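Local atomic coordinates of catalase-3 (Neurospora crassa, PDB entry 4AJ9), a protein that breaks down hydrogen peroxide into oxygen and water with the help of heme, probably protecting cells from its toxic effects. Residues P445-F448 with F449-T453; A186-T189 with L190-M194. All coordinates share one frame; numbering follows the deposited sequence.

Interaction 1: P445-F448 with F449-T453; sequences PRLF and FNSLT
Asn450 OD1 is held from two directions. Arg446, one helical turn back, gives it NE-H over 2.9 Å from NE to OD1, and a water bound to Arg446 NH2 adds a weak bond to the same oxygen. Because the arginine chain bends at its second torsion (chi2 57°), NE comes back to the amide; OD1 meets the edge of the guanidinium in its plane, while the two flat groups stand nearly perpendicular, 85° apart. Asn450 ND2 donates to the carbonyls of His512 and Asn514, which with NE at OD1 fixes the flip of the amide; Arg446 NH1 donates to Ile487 O.

Ser451 bonds back to the turn before it. Its OG donates to Leu447 O at 2.7 Å and also takes the backbone N of Thr516. Meanwhile Ser451 N bonds to Phe448 O at 2.9 Å, and Leu452 N reaches Phe449 O at 3.3 Å. Here i to i+3 bonds appear after i to i+4 bonds such as Asn450 N to Arg446 O at 2.9 Å.

Leu452 then folds back against Phe448: its CG sits over one face of the ring, and CD1 lies 3.9 Å from Phe448 CE2. Beyond it the chain is extended as far as Thr453, whose side chain caps a backbone N at the start of helix 454-468 while Glu456 OE1 accepts the Thr453 N-H, as in a capping box. The arrangement is consistent with a helix C-terminus running out through tighter i to i+3 turns, here at a short helix-to-helix link in the all-helical part of the catalase fold.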
# COMPACT_ATOMS: atom_id res chain seq x y z
N PRO C 445 1.25 23.73 -36.61
CA PRO C 445 2.22 24.60 -35.93
C PRO C 445 2.45 25.87 -36.73
O PRO C 445 2.49 26.96 -36.16
CB PRO C 445 3.48 23.74 -35.89
CG PRO C 445 2.96 22.34 -35.80
CD PRO C 445 1.71 22.33 -36.67
N ARG C 446 2.58 25.74 -38.05
CA ARG C 446 2.68 26.92 -38.91
C ARG C 446 1.45 27.82 -38.79
O ARG C 446 1.58 29.03 -38.61
CB ARG C 446 2.93 26.52 -40.36
CG ARG C 446 3.05 27.72 -41.30
CD ARG C 446 4.16 28.66 -40.87
NE ARG C 446 4.29 29.77 -41.81
CZ ARG C 446 5.09 29.76 -42.87
NH1 ARG C 446 5.88 28.71 -43.11
NH2 ARG C 446 5.13 30.82 -43.68
N LEU C 447 0.26 27.23 -38.87
CA LEU C 447 -0.97 27.99 -38.69
C LEU C 447 -0.96 28.81 -37.39
O LEU C 447 -1.37 29.97 -37.37
CB LEU C 447 -2.18 27.04 -38.69
CG LEU C 447 -3.57 27.63 -38.45
CD1 LEU C 447 -3.97 28.59 -39.57
CD2 LEU C 447 -4.62 26.53 -38.28
N PHE C 448 -0.50 28.19 -36.31
CA PHE C 448 -0.50 28.84 -35.01
C PHE C 448 0.49 30.01 -34.99
O PHE C 448 0.15 31.12 -34.60
CB PHE C 448 -0.18 27.83 -33.91
CG PHE C 448 0.07 28.45 -32.57
CD1 PHE C 448 -0.98 28.91 -31.80
CD2 PHE C 448 1.37 28.54 -32.07
CE1 PHE C 448 -0.76 29.48 -30.56
CE2 PHE C 448 1.61 29.10 -30.83
CZ PHE C 448 0.55 29.58 -30.08
N PHE C 449 1.71 29.75 -35.44
CA PHE C 449 2.73 30.79 -35.49
C PHE C 449 2.27 31.98 -36.36
O PHE C 449 2.43 33.14 -35.97
CB PHE C 449 4.05 30.22 -35.99
CG PHE C 449 5.17 31.22 -35.97
CD1 PHE C 449 5.90 31.44 -34.81
CD2 PHE C 449 5.50 31.94 -37.11
CE1 PHE C 449 6.93 32.38 -34.79
CE2 PHE C 449 6.53 32.87 -37.09
CZ PHE C 449 7.24 33.09 -35.94
N ASN C 450 1.70 31.69 -37.53
CA ASN C 450 1.17 32.75 -38.39
C ASN C 450 0.15 33.63 -37.70
O ASN C 450 -0.07 34.77 -38.10
CB ASN C 450 0.48 32.18 -39.63
CG ASN C 450 1.44 31.57 -40.61
OD1 ASN C 450 2.65 31.80 -40.53
ND2 ASN C 450 0.92 30.78 -41.55
N SER C 451 -0.52 33.08 -36.69
CA SER C 451 -1.70 33.72 -36.12
C SER C 451 -1.37 34.55 -34.89
O SER C 451 -2.26 35.03 -34.20
CB SER C 451 -2.77 32.68 -35.79
OG SER C 451 -3.14 31.94 -36.95
N LEU C 452 -0.08 34.71 -34.60
CA LEU C 452 0.36 35.52 -33.47
C LEU C 452 0.85 36.88 -33.95
O LEU C 452 1.26 37.03 -35.10
CB LEU C 452 1.49 34.81 -32.72
CG LEU C 452 1.24 33.40 -32.19
CD1 LEU C 452 2.53 32.78 -31.68
CD2 LEU C 452 0.18 33.40 -31.10
N THR C 453 0.80 37.88 -33.06
CA THR C 453 1.36 39.19 -33.37
C THR C 453 2.88 39.10 -33.55
O THR C 453 3.50 38.12 -33.14
CB THR C 453 1.04 40.24 -32.28
OG1 THR C 453 1.86 40.02 -31.14
CG2 THR C 453 -0.42 40.18 -31.88
O HOH W 1 3.28 33.14 -43.51

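Interaction 2: A186-T189 with L190-M194; sequences ALHT and LFWAM
His188 and Trp192 run out side by side from successive turns of helix 187-193, with His188 NE2 3.1 Å from Trp192 NE1. The imidazole nitrogen lies at the edge of the indole, near its plane, and the two rings meet obliquely, their planes 49° apart. Trp192 also brings CD1 to 3.3 Å from His188 O, which lies in the indole plane; the same carbonyl accepts the backbone N of Trp192. His188 (chi1 -166°) points mainly outward, and Trp192, with CG beside its backbone N, swings its NE1 back toward the N-terminal end of the helix to meet it.

On another face, Leu187 and Leu190 meet through their CD2 methyls at 4.1 Å. Phe191 is turned to an unusual first torsion, chi1 -91°, which sets its CD1 3.3 Å from Leu187 O, the acceptor for its own N. Leu190 CB rests 3.3 Å from Ala186 O, the carbonyl that receives Leu190 N.

Further out, Leu190 packs on Trp177 and Phe180 of helix 174-182, and Leu187 and Phe191 pack on helix 474-487. The Thr189 side chain lies about 8 Å from the heme, and its OG1 is bonded to Val142 O. His188 ND1 is likewise bonded to Thr294 O. Both partners are carbonyls, which can only accept, so the imidazole ND1 and the threonine hydroxyl must each supply a hydrogen there: two polar groups on a buried helix are thereby satisfied by backbone oxygens, and the His188 ring is fixed in its rotation beside Trp192.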
# COMPACT_ATOMS: atom_id res chain seq x y z
N ALA C 186 4.89 16.25 -31.82
CA ALA C 186 5.02 17.06 -30.61
C ALA C 186 5.22 18.54 -30.92
O ALA C 186 5.09 19.39 -30.04
CB ALA C 186 6.19 16.54 -29.74
N LEU C 187 5.52 18.87 -32.17
CA LEU C 187 5.90 20.24 -32.49
C LEU C 187 4.77 21.24 -32.27
O LEU C 187 5.02 22.43 -31.97
CB LEU C 187 6.44 20.35 -33.92
CG LEU C 187 7.77 19.61 -34.11
CD1 LEU C 187 8.07 19.45 -35.59
CD2 LEU C 187 8.92 20.31 -33.38
N HIS C 188 3.53 20.79 -32.39
CA HIS C 188 2.43 21.73 -32.30
C HIS C 188 2.27 22.20 -30.86
O HIS C 188 2.34 23.39 -30.57
CB HIS C 188 1.12 21.15 -32.86
CG HIS C 188 0.05 22.18 -33.08
ND1 HIS C 188 -1.22 21.86 -33.52
CD2 HIS C 188 0.06 23.53 -32.92
CE1 HIS C 188 -1.95 22.96 -33.60
NE2 HIS C 188 -1.20 23.99 -33.24
N THR C 189 2.09 21.25 -29.95
CA THR C 189 1.97 21.61 -28.55
C THR C 189 3.22 22.35 -28.09
O THR C 189 3.14 23.27 -27.28
CB THR C 189 1.71 20.37 -27.66
OG1 THR C 189 0.50 19.73 -28.09
CG2 THR C 189 1.54 20.77 -26.19
N LEU C 190 4.38 21.98 -28.63
CA LEU C 190 5.61 22.67 -28.28
C LEU C 190 5.51 24.18 -28.55
O LEU C 190 5.82 25.00 -27.69
CB LEU C 190 6.81 22.04 -29.00
CG LEU C 190 8.18 22.66 -28.74
CD1 LEU C 190 8.59 22.56 -27.25
CD2 LEU C 190 9.22 22.00 -29.64
N PHE C 191 5.06 24.54 -29.75
CA PHE C 191 4.91 25.96 -30.12
C PHE C 191 3.98 26.70 -29.15
O PHE C 191 4.25 27.84 -28.76
CB PHE C 191 4.42 26.10 -31.57
CG PHE C 191 5.54 26.21 -32.58
CD1 PHE C 191 6.54 25.25 -32.64
CD2 PHE C 191 5.61 27.29 -33.44
CE1 PHE C 191 7.57 25.37 -33.55
CE2 PHE C 191 6.64 27.42 -34.35
CZ PHE C 191 7.62 26.45 -34.40
N TRP C 192 2.88 26.06 -28.77
CA TRP C 192 1.97 26.65 -27.80
C TRP C 192 2.67 26.84 -26.45
O TRP C 192 2.48 27.86 -25.78
CB TRP C 192 0.73 25.78 -27.61
CG TRP C 192 -0.33 25.89 -28.71
CD1 TRP C 192 -0.36 25.20 -29.89
CD2 TRP C 192 -1.52 26.71 -28.69
NE1 TRP C 192 -1.48 25.54 -30.61
CE2 TRP C 192 -2.21 26.46 -29.90
CE3 TRP C 192 -2.06 27.61 -27.77
CZ2 TRP C 192 -3.41 27.09 -30.22
CZ3 TRP C 192 -3.26 28.25 -28.10
CH2 TRP C 192 -3.92 27.97 -29.31
N ALA C 193 3.45 25.84 -26.04
CA ALA C 193 4.13 25.91 -24.74
C ALA C 193 5.23 26.98 -24.77
O ALA C 193 5.59 27.54 -23.73
CB ALA C 193 4.71 24.54 -24.36
N MET C 194 5.77 27.24 -25.96
CA MET C 194 6.77 28.30 -26.14
C MET C 194 6.14 29.68 -26.29
O MET C 194 6.85 30.68 -26.36
CB MET C 194 7.65 28.01 -27.36
CG MET C 194 8.48 26.73 -27.26
SD MET C 194 9.68 26.81 -25.91
CE MET C 194 9.14 25.44 -24.88

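How the interactions relate
Coming from the N terminus, the chain passes through interaction 2 (186-194) and, some 250 residues later, interaction 1 (445-453). Each is a continuous piece of helix, so neither closes a long loop; they stand in series and neither nest nor cross. In space their centres are 11 Å apart and they touch directly. Phe448 stacks on Trp192, with Phe448 CD1 3.3 Å from Trp192 CE2, while Pro445 CG approaches His188 CA at 3.6 Å. Helix 443-450 of the catalase-related immune-responsive region is thus laid against helix 187-193 of the catalase core, joining the helical region to the part of the fold beside the heme.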